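Local structure of ABC transporter (Caldanaerobius, 4G68) at residues 81-86 / 199-204; 206-211 / 402-407; 195-200 / 410-415; 223-228 / 393-398; 262-267 / 283-288. The protein probably binds xylan-derived oligosaccharides outside the cell as the solute-binding component of an ABC transporter and delivers them for uptake. One frame throughout, in Å; residues are numbered along the deposited sequence.

Interaction 1. Residues 81-86 / 199-204; sequences AYKTKI and DEWPGM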
# COMPACT_ATOMS: atom_id res chain seq x y z
N ALA C 81 -8.72 -5.01 -10.20
CA ALA C 81 -8.91 -5.44 -11.60
C ALA C 81 -7.60 -5.27 -12.40
O ALA C 81 -7.35 -6.00 -13.39
CB ALA C 81 -10.06 -4.65 -12.24
N TYR C 82 -6.78 -4.31 -11.99
CA TYR C 82 -5.53 -4.02 -12.70
C TYR C 82 -4.53 -5.18 -12.46
O TYR C 82 -3.78 -5.60 -13.36
CB TYR C 82 -4.97 -2.68 -12.18
CG TYR C 82 -3.65 -2.33 -12.81
CD1 TYR C 82 -3.60 -1.67 -14.05
CD2 TYR C 82 -2.44 -2.64 -12.17
CE1 TYR C 82 -2.39 -1.35 -14.62
CE2 TYR C 82 -1.21 -2.34 -12.77
CZ TYR C 82 -1.19 -1.70 -13.98
OH TYR C 82 0.01 -1.39 -14.56
N LYS C 83 -4.49 -5.69 -11.23
CA LYS C 83 -3.70 -6.87 -10.92
C LYS C 83 -3.95 -7.99 -11.94
O LYS C 83 -3.00 -8.55 -12.55
CB LYS C 83 -4.07 -7.35 -9.52
CG LYS C 83 -3.59 -6.35 -8.48
CD LYS C 83 -3.80 -6.89 -7.08
CE LYS C 83 -3.37 -5.83 -6.09
NZ LYS C 83 -4.40 -5.73 -5.04
N THR C 84 -5.23 -8.31 -12.12
CA THR C 84 -5.66 -9.33 -13.08
C THR C 84 -5.18 -9.02 -14.48
O THR C 84 -4.59 -9.89 -15.14
CB THR C 84 -7.18 -9.50 -13.02
OG1 THR C 84 -7.52 -9.88 -11.68
CG2 THR C 84 -7.69 -10.58 -14.01
N LYS C 85 -5.43 -7.78 -14.91
CA LYS C 85 -5.14 -7.31 -16.25
C LYS C 85 -3.66 -7.30 -16.63
O LYS C 85 -3.28 -7.76 -17.73
CB LYS C 85 -5.67 -5.88 -16.42
CG LYS C 85 -5.55 -5.37 -17.84
CD LYS C 85 -6.13 -3.97 -18.01
CE LYS C 85 -5.75 -3.41 -19.37
NZ LYS C 85 -6.37 -2.07 -19.65
N ILE C 86 -2.84 -6.74 -15.73
CA ILE C 86 -1.37 -6.69 -15.97
C ILE C 86 -0.70 -8.09 -15.94
O ILE C 86 0.18 -8.36 -16.73
CB ILE C 86 -0.63 -5.63 -15.08
CG1 ILE C 86 0.75 -5.34 -15.64
CG2 ILE C 86 -0.49 -6.10 -13.61
CD1 ILE C 86 0.70 -4.74 -17.04
N ASP C 199 -12.05 -7.53 -1.29
CA ASP C 199 -10.90 -7.79 -2.10
C ASP C 199 -9.76 -8.30 -1.25
O ASP C 199 -8.68 -8.47 -1.74
CB ASP C 199 -10.54 -6.52 -2.95
CG ASP C 199 -11.68 -6.13 -3.93
OD1 ASP C 199 -12.11 -7.01 -4.70
OD2 ASP C 199 -12.14 -4.95 -3.97
N GLU C 200 -10.02 -8.56 0.05
CA GLU C 200 -9.08 -9.24 1.02
C GLU C 200 -7.78 -8.54 1.42
O GLU C 200 -7.31 -8.68 2.56
CB GLU C 200 -8.80 -10.68 0.60
CG GLU C 200 -10.08 -11.36 0.12
CD GLU C 200 -9.90 -12.84 -0.14
OE1 GLU C 200 -8.74 -13.27 -0.34
OE2 GLU C 200 -10.93 -13.57 -0.13
N TRP C 201 -7.16 -7.85 0.46
CA TRP C 201 -5.96 -7.13 0.78
C TRP C 201 -6.12 -6.07 1.88
O TRP C 201 -5.29 -6.00 2.72
CB TRP C 201 -5.16 -6.67 -0.46
CG TRP C 201 -5.78 -5.54 -1.16
CD1 TRP C 201 -6.61 -5.57 -2.29
CD2 TRP C 201 -5.72 -4.15 -0.75
NE1 TRP C 201 -7.03 -4.31 -2.61
CE2 TRP C 201 -6.53 -3.40 -1.72
CE3 TRP C 201 -5.04 -3.44 0.26
CZ2 TRP C 201 -6.70 -2.02 -1.63
CZ3 TRP C 201 -5.21 -2.08 0.33
CH2 TRP C 201 -6.02 -1.38 -0.60
N PRO C 202 -7.20 -5.29 1.90
CA PRO C 202 -7.20 -4.27 2.98
C PRO C 202 -7.17 -4.85 4.41
O PRO C 202 -6.44 -4.33 5.24
CB PRO C 202 -8.48 -3.48 2.71
CG PRO C 202 -8.82 -3.76 1.30
CD PRO C 202 -8.41 -5.19 1.07
N GLY C 203 -7.92 -5.93 4.70
CA GLY C 203 -7.91 -6.53 6.04
C GLY C 203 -6.62 -7.25 6.37
O GLY C 203 -6.27 -7.46 7.58
N MET C 204 -5.96 -7.69 5.29
CA MET C 204 -4.70 -8.38 5.36
C MET C 204 -3.67 -7.42 6.02
O MET C 204 -3.01 -7.81 6.91
CB MET C 204 -4.31 -8.75 3.91
CG MET C 204 -3.35 -9.89 3.77
SD MET C 204 -2.08 -9.59 2.47
CE MET C 204 -1.48 -7.98 3.05

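Interaction 2. Residues 206-211 / 402-407; sequences YYDMIA and QTHKDL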
# COMPACT_ATOMS: atom_id res chain seq x y z
N TYR C 206 -4.13 -5.29 8.39
CA TYR C 206 -4.36 -5.38 9.82
C TYR C 206 -3.58 -6.55 10.35
O TYR C 206 -2.82 -6.38 11.32
CB TYR C 206 -5.88 -5.57 10.11
CG TYR C 206 -6.76 -4.38 9.92
CD1 TYR C 206 -7.58 -3.97 10.98
CD2 TYR C 206 -6.91 -3.75 8.68
CE1 TYR C 206 -8.43 -2.90 10.83
CE2 TYR C 206 -7.80 -2.68 8.52
CZ TYR C 206 -8.56 -2.28 9.61
OH TYR C 206 -9.44 -1.20 9.54
N TYR C 207 -3.73 -7.73 9.71
CA TYR C 207 -3.06 -8.95 10.25
C TYR C 207 -1.55 -8.84 10.14
O TYR C 207 -0.83 -9.06 11.10
CB TYR C 207 -3.51 -10.26 9.50
CG TYR C 207 -2.68 -11.38 10.00
CD1 TYR C 207 -3.07 -12.09 11.14
CD2 TYR C 207 -1.44 -11.65 9.44
CE1 TYR C 207 -2.23 -13.09 11.67
CE2 TYR C 207 -0.59 -12.60 9.97
CZ TYR C 207 -1.00 -13.35 11.07
OH TYR C 207 -0.14 -14.32 11.54
N ASP C 208 -1.05 -8.52 8.94
CA ASP C 208 0.39 -8.20 8.79
C ASP C 208 0.97 -7.27 9.85
O ASP C 208 2.03 -7.57 10.43
CB ASP C 208 0.69 -7.61 7.41
CG ASP C 208 0.39 -8.56 6.29
OD1 ASP C 208 -0.03 -9.67 6.58
OD2 ASP C 208 0.53 -8.18 5.09
N MET C 209 0.28 -6.14 10.08
CA MET C 209 0.78 -5.16 11.06
C MET C 209 0.89 -5.78 12.43
O MET C 209 1.87 -5.55 13.14
CB MET C 209 -0.10 -3.90 11.19
CG MET C 209 0.03 -3.34 12.64
SD MET C 209 1.66 -2.55 12.85
CE MET C 209 1.65 -1.62 11.30
N ILE C 210 -0.16 -6.51 12.82
CA ILE C 210 -0.20 -7.10 14.13
C ILE C 210 0.92 -8.14 14.24
O ILE C 210 1.67 -8.09 15.23
CB ILE C 210 -1.60 -7.67 14.52
CG1 ILE C 210 -2.72 -6.59 14.39
CG2 ILE C 210 -1.51 -8.29 15.93
CD1 ILE C 210 -4.15 -7.21 14.22
N ALA C 211 1.10 -9.00 13.22
CA ALA C 211 2.29 -9.96 13.16
C ALA C 211 3.60 -9.20 13.29
O ALA C 211 4.54 -9.64 13.98
CB ALA C 211 2.25 -10.81 11.86
N GLN C 402 -2.14 -15.29 -2.55
CA GLN C 402 -3.55 -15.49 -2.48
C GLN C 402 -3.90 -16.32 -1.24
O GLN C 402 -4.90 -16.03 -0.58
CB GLN C 402 -4.07 -16.15 -3.74
CG GLN C 402 -5.56 -16.21 -3.71
CD GLN C 402 -6.18 -14.89 -4.05
OE1 GLN C 402 -6.06 -14.40 -5.19
NE2 GLN C 402 -6.90 -14.29 -3.06
N THR C 403 -3.07 -17.31 -0.91
CA THR C 403 -3.29 -18.20 0.25
C THR C 403 -3.47 -17.34 1.55
O THR C 403 -4.50 -17.48 2.27
CB THR C 403 -2.17 -19.27 0.38
OG1 THR C 403 -2.25 -20.24 -0.71
CG2 THR C 403 -2.23 -20.01 1.72
N HIS C 404 -2.48 -16.48 1.82
CA HIS C 404 -2.53 -15.52 2.93
C HIS C 404 -3.80 -14.72 2.91
O HIS C 404 -4.53 -14.72 3.89
CB HIS C 404 -1.29 -14.60 2.90
CG HIS C 404 -1.18 -13.68 4.11
ND1 HIS C 404 -1.49 -14.08 5.35
CD2 HIS C 404 -0.84 -12.35 4.20
CE1 HIS C 404 -1.35 -13.07 6.19
NE2 HIS C 404 -0.93 -12.00 5.50
N LYS C 405 -4.09 -14.06 1.79
CA LYS C 405 -5.31 -13.26 1.67
C LYS C 405 -6.56 -14.05 1.98
O LYS C 405 -7.47 -13.51 2.64
CB LYS C 405 -5.45 -12.64 0.28
CG LYS C 405 -4.47 -11.51 0.03
CD LYS C 405 -4.44 -11.10 -1.43
CE LYS C 405 -5.77 -10.66 -1.98
NZ LYS C 405 -5.60 -10.55 -3.44
N ASP C 406 -6.64 -15.31 1.52
CA ASP C 406 -7.92 -16.07 1.71
C ASP C 406 -8.14 -16.49 3.14
O ASP C 406 -9.29 -16.36 3.68
CB ASP C 406 -8.03 -17.31 0.80
CG ASP C 406 -8.05 -16.96 -0.66
OD1 ASP C 406 -8.54 -15.86 -1.01
OD2 ASP C 406 -7.55 -17.78 -1.48
N LEU C 407 -7.04 -16.94 3.76
CA LEU C 407 -7.01 -17.37 5.13
C LEU C 407 -7.14 -16.23 6.14
O LEU C 407 -7.66 -16.41 7.21
CB LEU C 407 -5.67 -18.11 5.40
CG LEU C 407 -5.41 -19.51 4.78
CD1 LEU C 407 -4.03 -20.04 5.15
CD2 LEU C 407 -6.51 -20.53 5.12

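Interaction 3. Residues 195-200 / 410-415; sequences LGEKDE and QLFAKQ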
# COMPACT_ATOMS: atom_id res chain seq x y z
N LEU C 195 -14.03 -0.70 7.59
CA LEU C 195 -13.22 -1.65 6.75
C LEU C 195 -14.01 -2.23 5.53
O LEU C 195 -15.15 -2.66 5.69
CB LEU C 195 -12.58 -2.74 7.60
CG LEU C 195 -11.94 -3.94 6.90
CD1 LEU C 195 -10.69 -3.55 6.08
CD2 LEU C 195 -11.65 -5.09 7.85
N GLY C 196 -13.39 -2.25 4.31
CA GLY C 196 -13.93 -3.03 3.22
C GLY C 196 -13.06 -4.24 2.90
O GLY C 196 -11.97 -4.08 2.33
N GLU C 197 -13.55 -5.45 3.23
CA GLU C 197 -12.73 -6.68 3.16
C GLU C 197 -12.94 -7.59 1.90
O GLU C 197 -12.26 -8.61 1.73
CB GLU C 197 -12.83 -7.46 4.49
CG GLU C 197 -12.39 -8.93 4.50
CD GLU C 197 -10.86 -9.11 4.39
OE1 GLU C 197 -10.18 -8.05 4.27
OE2 GLU C 197 -10.36 -10.29 4.40
N LYS C 198 -13.81 -7.17 0.99
CA LYS C 198 -14.18 -7.95 -0.22
C LYS C 198 -13.03 -8.41 -1.14
O LYS C 198 -13.07 -9.50 -1.77
CB LYS C 198 -15.12 -7.12 -1.07
CG LYS C 198 -15.93 -7.94 -2.06
CD LYS C 198 -16.80 -7.02 -2.90
CE LYS C 198 -17.00 -7.58 -4.30
NZ LYS C 198 -18.05 -8.63 -4.41
N ASP C 199 -12.05 -7.53 -1.29
CA ASP C 199 -10.90 -7.79 -2.10
C ASP C 199 -9.76 -8.30 -1.25
O ASP C 199 -8.68 -8.47 -1.74
CB ASP C 199 -10.54 -6.52 -2.95
CG ASP C 199 -11.68 -6.13 -3.93
OD1 ASP C 199 -12.11 -7.01 -4.70
OD2 ASP C 199 -12.14 -4.95 -3.97
N GLU C 200 -10.02 -8.56 0.05
CA GLU C 200 -9.08 -9.24 1.02
C GLU C 200 -7.78 -8.54 1.42
O GLU C 200 -7.31 -8.68 2.56
CB GLU C 200 -8.80 -10.68 0.60
CG GLU C 200 -10.08 -11.36 0.12
CD GLU C 200 -9.90 -12.84 -0.14
OE1 GLU C 200 -8.74 -13.27 -0.34
OE2 GLU C 200 -10.93 -13.57 -0.13
N GLN C 410 -10.77 -15.70 6.19
CA GLN C 410 -11.42 -16.69 7.08
C GLN C 410 -11.26 -16.45 8.60
O GLN C 410 -12.14 -16.84 9.40
CB GLN C 410 -10.90 -18.06 6.71
CG GLN C 410 -11.49 -18.55 5.41
CD GLN C 410 -10.54 -19.39 4.61
OE1 GLN C 410 -9.92 -20.37 5.10
NE2 GLN C 410 -10.41 -19.02 3.35
N LEU C 411 -10.16 -15.80 9.00
CA LEU C 411 -10.03 -15.24 10.35
C LEU C 411 -11.08 -14.17 10.66
O LEU C 411 -11.76 -14.23 11.71
CB LEU C 411 -8.63 -14.67 10.62
CG LEU C 411 -7.45 -15.63 10.81
CD1 LEU C 411 -6.14 -14.84 10.87
CD2 LEU C 411 -7.63 -16.50 12.05
N PHE C 412 -11.19 -13.17 9.78
CA PHE C 412 -12.22 -12.11 9.95
C PHE C 412 -13.65 -12.71 10.03
O PHE C 412 -14.57 -12.13 10.67
CB PHE C 412 -12.18 -11.12 8.81
CG PHE C 412 -11.11 -10.04 8.95
CD1 PHE C 412 -9.84 -10.16 8.29
CD2 PHE C 412 -11.34 -8.93 9.76
CE1 PHE C 412 -8.88 -9.16 8.40
CE2 PHE C 412 -10.39 -7.92 9.87
CZ PHE C 412 -9.14 -8.04 9.20
N ALA C 413 -13.81 -13.85 9.35
CA ALA C 413 -15.15 -14.44 9.10
C ALA C 413 -15.48 -15.40 10.19
O ALA C 413 -16.57 -15.97 10.21
CB ALA C 413 -15.18 -15.18 7.77
N LYS C 414 -14.53 -15.60 11.10
CA LYS C 414 -14.71 -16.52 12.23
C LYS C 414 -14.94 -17.96 11.75
O LYS C 414 -15.61 -18.75 12.43
CB LYS C 414 -15.88 -16.05 13.12
CG LYS C 414 -15.70 -14.67 13.75
CD LYS C 414 -14.62 -14.67 14.82
CE LYS C 414 -15.19 -15.23 16.12
NZ LYS C 414 -14.18 -15.31 17.20
N GLN C 415 -14.36 -18.29 10.57
CA GLN C 415 -14.45 -19.64 9.96
C GLN C 415 -13.18 -20.49 10.17
O GLN C 415 -13.21 -21.72 10.01
CB GLN C 415 -14.77 -19.57 8.48
CG GLN C 415 -16.13 -19.00 8.17
CD GLN C 415 -16.31 -18.71 6.69
OE1 GLN C 415 -15.78 -19.44 5.84
NE2 GLN C 415 -17.09 -17.66 6.38

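Interaction 4. Residues 223-228 / 393-398; sequences ALNGKA and DIYLSG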
# COMPACT_ATOMS: atom_id res chain seq x y z
N ALA C 223 9.79 -15.92 7.84
CA ALA C 223 8.67 -16.76 7.51
C ALA C 223 8.37 -16.60 6.03
O ALA C 223 8.08 -17.60 5.34
CB ALA C 223 7.45 -16.40 8.35
N LEU C 224 8.47 -15.37 5.53
CA LEU C 224 8.10 -15.09 4.14
C LEU C 224 9.15 -15.65 3.15
O LEU C 224 8.82 -15.96 2.01
CB LEU C 224 7.85 -13.59 3.90
CG LEU C 224 6.71 -12.93 4.67
CD1 LEU C 224 6.76 -11.43 4.48
CD2 LEU C 224 5.35 -13.45 4.26
N ASN C 225 10.39 -15.75 3.63
CA ASN C 225 11.53 -16.27 2.87
C ASN C 225 11.71 -17.81 3.02
O ASN C 225 12.66 -18.40 2.48
CB ASN C 225 12.81 -15.58 3.34
CG ASN C 225 13.05 -14.27 2.67
OD1 ASN C 225 12.89 -14.18 1.48
ND2 ASN C 225 13.52 -13.27 3.42
N GLY C 226 10.80 -18.46 3.76
CA GLY C 226 10.95 -19.88 4.11
C GLY C 226 12.07 -20.29 5.08
O GLY C 226 12.38 -21.50 5.17
N LYS C 227 12.66 -19.33 5.80
CA LYS C 227 13.73 -19.58 6.79
C LYS C 227 13.16 -19.93 8.17
O LYS C 227 13.87 -20.40 9.05
CB LYS C 227 14.64 -18.35 6.95
CG LYS C 227 15.44 -17.99 5.70
CD LYS C 227 16.66 -18.90 5.60
CE LYS C 227 17.54 -18.52 4.41
NZ LYS C 227 18.67 -17.58 4.70
N ALA C 228 11.87 -19.66 8.36
CA ALA C 228 11.13 -19.99 9.58
C ALA C 228 9.74 -20.54 9.19
O ALA C 228 9.27 -20.37 8.06
CB ALA C 228 10.98 -18.76 10.48
N ASP C 393 1.07 -9.66 0.56
CA ASP C 393 0.59 -9.91 -0.78
C ASP C 393 1.44 -9.26 -1.89
O ASP C 393 1.37 -9.72 -3.05
CB ASP C 393 -0.92 -9.59 -0.99
CG ASP C 393 -1.27 -8.06 -0.94
OD1 ASP C 393 -0.39 -7.27 -0.50
OD2 ASP C 393 -2.47 -7.66 -1.29
N ILE C 394 2.18 -8.19 -1.54
CA ILE C 394 3.23 -7.61 -2.42
C ILE C 394 4.55 -8.34 -2.25
O ILE C 394 5.39 -8.26 -3.16
CB ILE C 394 3.58 -6.16 -2.07
CG1 ILE C 394 2.44 -5.21 -2.40
CG2 ILE C 394 4.89 -5.69 -2.75
CD1 ILE C 394 2.73 -3.80 -1.94
N TYR C 395 4.81 -8.92 -1.06
CA TYR C 395 6.13 -9.56 -0.76
C TYR C 395 6.13 -11.03 -1.28
O TYR C 395 7.06 -11.48 -1.94
CB TYR C 395 6.52 -9.49 0.75
CG TYR C 395 7.97 -9.86 1.12
CD1 TYR C 395 8.93 -8.86 1.33
CD2 TYR C 395 8.37 -11.20 1.23
CE1 TYR C 395 10.26 -9.16 1.65
CE2 TYR C 395 9.70 -11.54 1.54
CZ TYR C 395 10.63 -10.51 1.78
OH TYR C 395 11.95 -10.83 2.11
N LEU C 396 5.07 -11.77 -0.98
CA LEU C 396 4.84 -13.06 -1.57
C LEU C 396 4.30 -12.83 -2.95
O LEU C 396 3.91 -11.71 -3.27
CB LEU C 396 3.81 -13.81 -0.71
CG LEU C 396 4.19 -13.97 0.76
CD1 LEU C 396 3.00 -14.44 1.60
CD2 LEU C 396 5.36 -14.95 0.95
N SER C 397 4.27 -13.87 -3.79
CA SER C 397 3.62 -13.73 -5.11
C SER C 397 2.74 -14.93 -5.36
O SER C 397 2.80 -15.92 -4.62
CB SER C 397 4.64 -13.60 -6.25
OG SER C 397 5.69 -14.54 -6.10
N GLY C 398 1.90 -14.79 -6.39
CA GLY C 398 1.12 -15.87 -6.96
C GLY C 398 0.18 -16.50 -5.97
O GLY C 398 -0.60 -15.82 -5.26

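Interaction 5. Residues 262-267 / 283-288; sequences EATAEF and AAFVSD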
# COMPACT_ATOMS: atom_id res chain seq x y z
N GLU C 262 -15.36 1.65 -0.97
CA GLU C 262 -16.57 1.79 -0.18
C GLU C 262 -16.21 2.12 1.27
O GLU C 262 -16.92 2.85 1.95
CB GLU C 262 -17.42 0.53 -0.27
CG GLU C 262 -17.95 0.34 -1.71
CD GLU C 262 -18.98 -0.75 -1.90
OE1 GLU C 262 -18.69 -1.94 -1.70
OE2 GLU C 262 -20.09 -0.42 -2.34
N ALA C 263 -15.10 1.56 1.75
CA ALA C 263 -14.67 1.84 3.11
C ALA C 263 -14.15 3.28 3.30
O ALA C 263 -14.52 3.95 4.25
CB ALA C 263 -13.63 0.82 3.55
N THR C 264 -13.27 3.74 2.39
CA THR C 264 -12.80 5.13 2.39
C THR C 264 -14.00 6.14 2.25
O THR C 264 -14.01 7.24 2.84
CB THR C 264 -11.68 5.37 1.31
OG1 THR C 264 -12.20 5.05 0.01
CG2 THR C 264 -10.49 4.45 1.57
N ALA C 265 -15.01 5.78 1.48
CA ALA C 265 -16.20 6.65 1.41
C ALA C 265 -16.96 6.69 2.78
O ALA C 265 -17.35 7.77 3.24
CB ALA C 265 -17.12 6.19 0.28
N GLU C 266 -17.09 5.53 3.43
CA GLU C 266 -17.57 5.46 4.82
C GLU C 266 -16.84 6.46 5.72
O GLU C 266 -17.46 7.36 6.31
CB GLU C 266 -17.29 4.08 5.38
CG GLU C 266 -18.56 3.32 5.68
CD GLU C 266 -18.32 2.01 6.40
OE1 GLU C 266 -17.22 1.67 6.85
OE2 GLU C 266 -19.28 1.25 6.50
N PHE C 267 -15.52 6.29 5.79
CA PHE C 267 -14.69 7.10 6.65
C PHE C 267 -14.69 8.55 6.30
O PHE C 267 -14.65 9.38 7.22
CB PHE C 267 -13.25 6.64 6.63
CG PHE C 267 -12.41 7.21 7.75
CD1 PHE C 267 -12.75 6.98 9.08
CD2 PHE C 267 -11.27 7.95 7.47
CE1 PHE C 267 -11.95 7.47 10.11
CE2 PHE C 267 -10.45 8.41 8.49
CZ PHE C 267 -10.81 8.20 9.82
N ALA C 283 -5.46 10.39 0.48
CA ALA C 283 -6.06 11.32 -0.50
C ALA C 283 -7.58 11.25 -0.51
O ALA C 283 -8.20 12.26 -0.72
CB ALA C 283 -5.51 11.09 -1.92
N ALA C 284 -8.15 10.06 -0.23
CA ALA C 284 -9.65 9.92 -0.15
C ALA C 284 -10.24 10.74 0.98
O ALA C 284 -11.45 11.01 0.99
CB ALA C 284 -10.06 8.45 0.01
N PHE C 285 -9.41 11.12 1.95
CA PHE C 285 -9.92 11.82 3.16
C PHE C 285 -9.68 13.34 3.05
O PHE C 285 -10.48 14.15 3.56
CB PHE C 285 -9.37 11.25 4.51
CG PHE C 285 -9.31 9.73 4.55
CD1 PHE C 285 -10.26 8.96 3.90
CD2 PHE C 285 -8.32 9.07 5.32
CE1 PHE C 285 -10.21 7.58 3.96
CE2 PHE C 285 -8.27 7.70 5.39
CZ PHE C 285 -9.23 6.94 4.72
N VAL C 286 -8.58 13.70 2.38
CA VAL C 286 -8.13 15.08 2.37
C VAL C 286 -8.02 15.69 0.97
O VAL C 286 -7.78 16.90 0.82
CB VAL C 286 -6.82 15.21 3.17
CG1 VAL C 286 -7.03 14.68 4.59
CG2 VAL C 286 -5.65 14.45 2.51
N SER C 287 -8.19 14.87 -0.06
CA SER C 287 -8.13 15.42 -1.41
C SER C 287 -9.41 15.24 -2.21
O SER C 287 -9.69 16.05 -3.07
CB SER C 287 -6.96 14.82 -2.18
OG SER C 287 -5.74 15.13 -1.53
N ASP C 288 -10.12 14.14 -1.97
CA ASP C 288 -11.38 13.84 -2.66
C ASP C 288 -12.37 14.96 -2.35
O ASP C 288 -12.61 15.25 -1.17
CB ASP C 288 -11.92 12.51 -2.14
CG ASP C 288 -13.10 11.99 -2.93
OD1 ASP C 288 -13.88 12.80 -3.49
OD2 ASP C 288 -13.23 10.76 -3.00

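Interaction 1. Residues 81-86 / 199-204
K83 reaches across to W201 with its ammonium group alone. The two side chains cross at about a right angle. K83 NZ lies 3.5 Å from W201 CD1, beside the five-membered ring, approaching obliquely. It is 4.0 Å from the centroid of that ring and 33° off its normal, so this is an off-centre cation-pi contact. The lysine runs nearly straight from CB to CE and bends at its last torsion (chi4 134°). P202 CD lies against one face of the indole. D80 ties the pair together: its carboxylate takes a salt bridge from K83 and a hydrogen bond from W201 NE1. Helix 79-91 thus meets the start of helix 201-215, consistent with a contact across the two lobes of a solute-binding protein. W102 is a second cation-pi partner of K83. The lysine charge is therefore probably shared between one carboxylate and two indoles, and the bond W201 NE1 gives to D80 should help fix the rotation of the indole.

Interaction 2. Residues 206-211 / 402-407
A His-carboxylate hydrogen bond joins helices 201-215 and 398-412 where H404 meets D208. H404 NE2 donates to D208 OD1 over 2.7 Å, and the bond is nearly straight at 168°. It arrives on the syn lone pair of OD1, the side facing OD2. The acceptor lies close to the imidazole plane, and carboxylate and ring are nearly coplanar, 9° apart. H404 extends from its helix with CG anti to the backbone N, which carries the ring across to helix 201-215. Y207 flanks the same ring. Its CD2 sits 3.5 Å from H404 CE1, at the imidazole edge, and the two ring planes are 72° apart in an oblique pairing.

This is a buried helix-helix contact in a protein of the bacterial extracellular solute-binding family. Two further polar atoms have partners: D208 OD2 accepts from the backbone N of W392, and Y207 OH is bonded to F235 O. W392 also stacks on the H404 ring. A leucine in place of the histidine would probably leave D208 OD1 without its donor in a buried setting and take away the flat partner of W392. Within 402-407, Q402 NE2 donates to D406 OD1 over 3.1 Å, coming from above the carboxylate plane.

Interaction 3. Residues 195-200 / 410-415
F412 meets L195 and E197 near the end of helix 398-412. The tighter side is apolar. L195 and F412 approach from opposite directions, and L195 CD2 comes to 3.7 Å from F412 CE2 and 4.1 Å from F412 CZ. On the looser side E197 OE2 stands 3.9 Å from F412 CD1, with carboxylate and ring planes 37° apart and no hydrogen bond between them. E197 is bent at chi2 (71°), which folds its carboxylate back toward the ring, while OE1 takes a weak bond from G203 N. An alanine at the phenylalanine position would probably open a gap beside L195 and leave the E197 carboxylate freer to turn. Beyond these buried side chains, K198 and K414 are exposed: K198 lies in the type I turn 197-200, and K414 closes the helix in a Schellman motif. P202 and Y206 of helix 201-215 touch L195. The loop 195-200 thus packs against helices 201-215 and 398-412, while L242 and V246 of helix 233-248 also touch F412.

Interaction 4. Residues 223-228 / 393-398
The Y395 ring meets L224 obliquely and has N225 at its edge. L224 CB lies 3.6 Å from Y395 CD2 and equally close to CE2, and L224 CD1 is also 3.6 Å from Y395 CD2. The leucine therefore lies along one side of the ring rather than touching at a single point. N225 OD1 sits near the ring plane, 4.1 Å from Y395 CE2. The amide plane is turned 67° from the ring. N225 ND2 gives Y395 OH a weak hydrogen bond of 3.2 Å, bent to 121°.

Y395 carries CG anti to its backbone N (chi1 -168°), which sends the ring toward the end of helix 217-224. The other branch of L224 serves a second partner. L224 CD2 packs 3.6 Å from L396 CD2 and 3.7 Å from L396 CD1, with the two side chains crossing at about a right angle. L224 thus lies between Y395 and L396, two neighbours in sequence. F230 touches L224 as well, and A401 of helix 398-412 touches L396. The apolar part carries most of the contact, and the N225 end is exposed.

The arrangement joins two helix C-termini. Helix 217-224 ends in a Schellman motif, with G226 at positive phi, and helix 392-395 ends as the chain leaves helical geometry at L396.

Interaction 5. Residues 262-267 / 283-288
F285 packs against T264 and F267, joining the short helix 283-286 to helix 260-268 in an edge-to-face aromatic pair. The F285 side chain leaves its backbone with CG anti to the carbonyl carbon, and from CB the ring reaches across to the other helix. F267 CD2 sits 3.5 Å above the F285 ring plane, over its centre. All six ring atoms of F285 are therefore nearly equally far from it, from 3.9 Å at F285 CG to 3.6 Å at F285 CZ. On the way out, F285 CE1 also has T264 CB at 3.8 Å, near the ring plane. F267 thus presents its edge to the face of F285, with ring planes at 70° and centroids 4.8 Å apart. Y158 and Y275 add further edge-to-face contacts to F285, in a buried aromatic cluster beside strand 274-278. T264 OG1 is held within its own helix by a hydrogen bond to D261 O. Beside the rings the helices come close, and T264 CB rests 3.7 Å from A284 CB.

How the interactions relate
Helix 201-215 links the first contacts: its start serves interaction 1 and its next turns serve interaction 2. Helix 398-412 is used by interactions 2 and 3, with centres about 10 Å apart. Interaction 3 also shares D199 and E200 with interaction 1. The centre of interaction 4 is about 11 Å from that of interaction 2, where helix 392-395 leads into helix 398-412. Interaction 1 closes before interaction 5 opens. Both segments of interaction 5 fall between those of interactions 2, 3 and 4. It touches interaction 3 through A263, but its centre is about 30 Å from that of interaction 4. One part of the fold is thus built from segments distant in sequence, as in two-lobed solute-binding proteins.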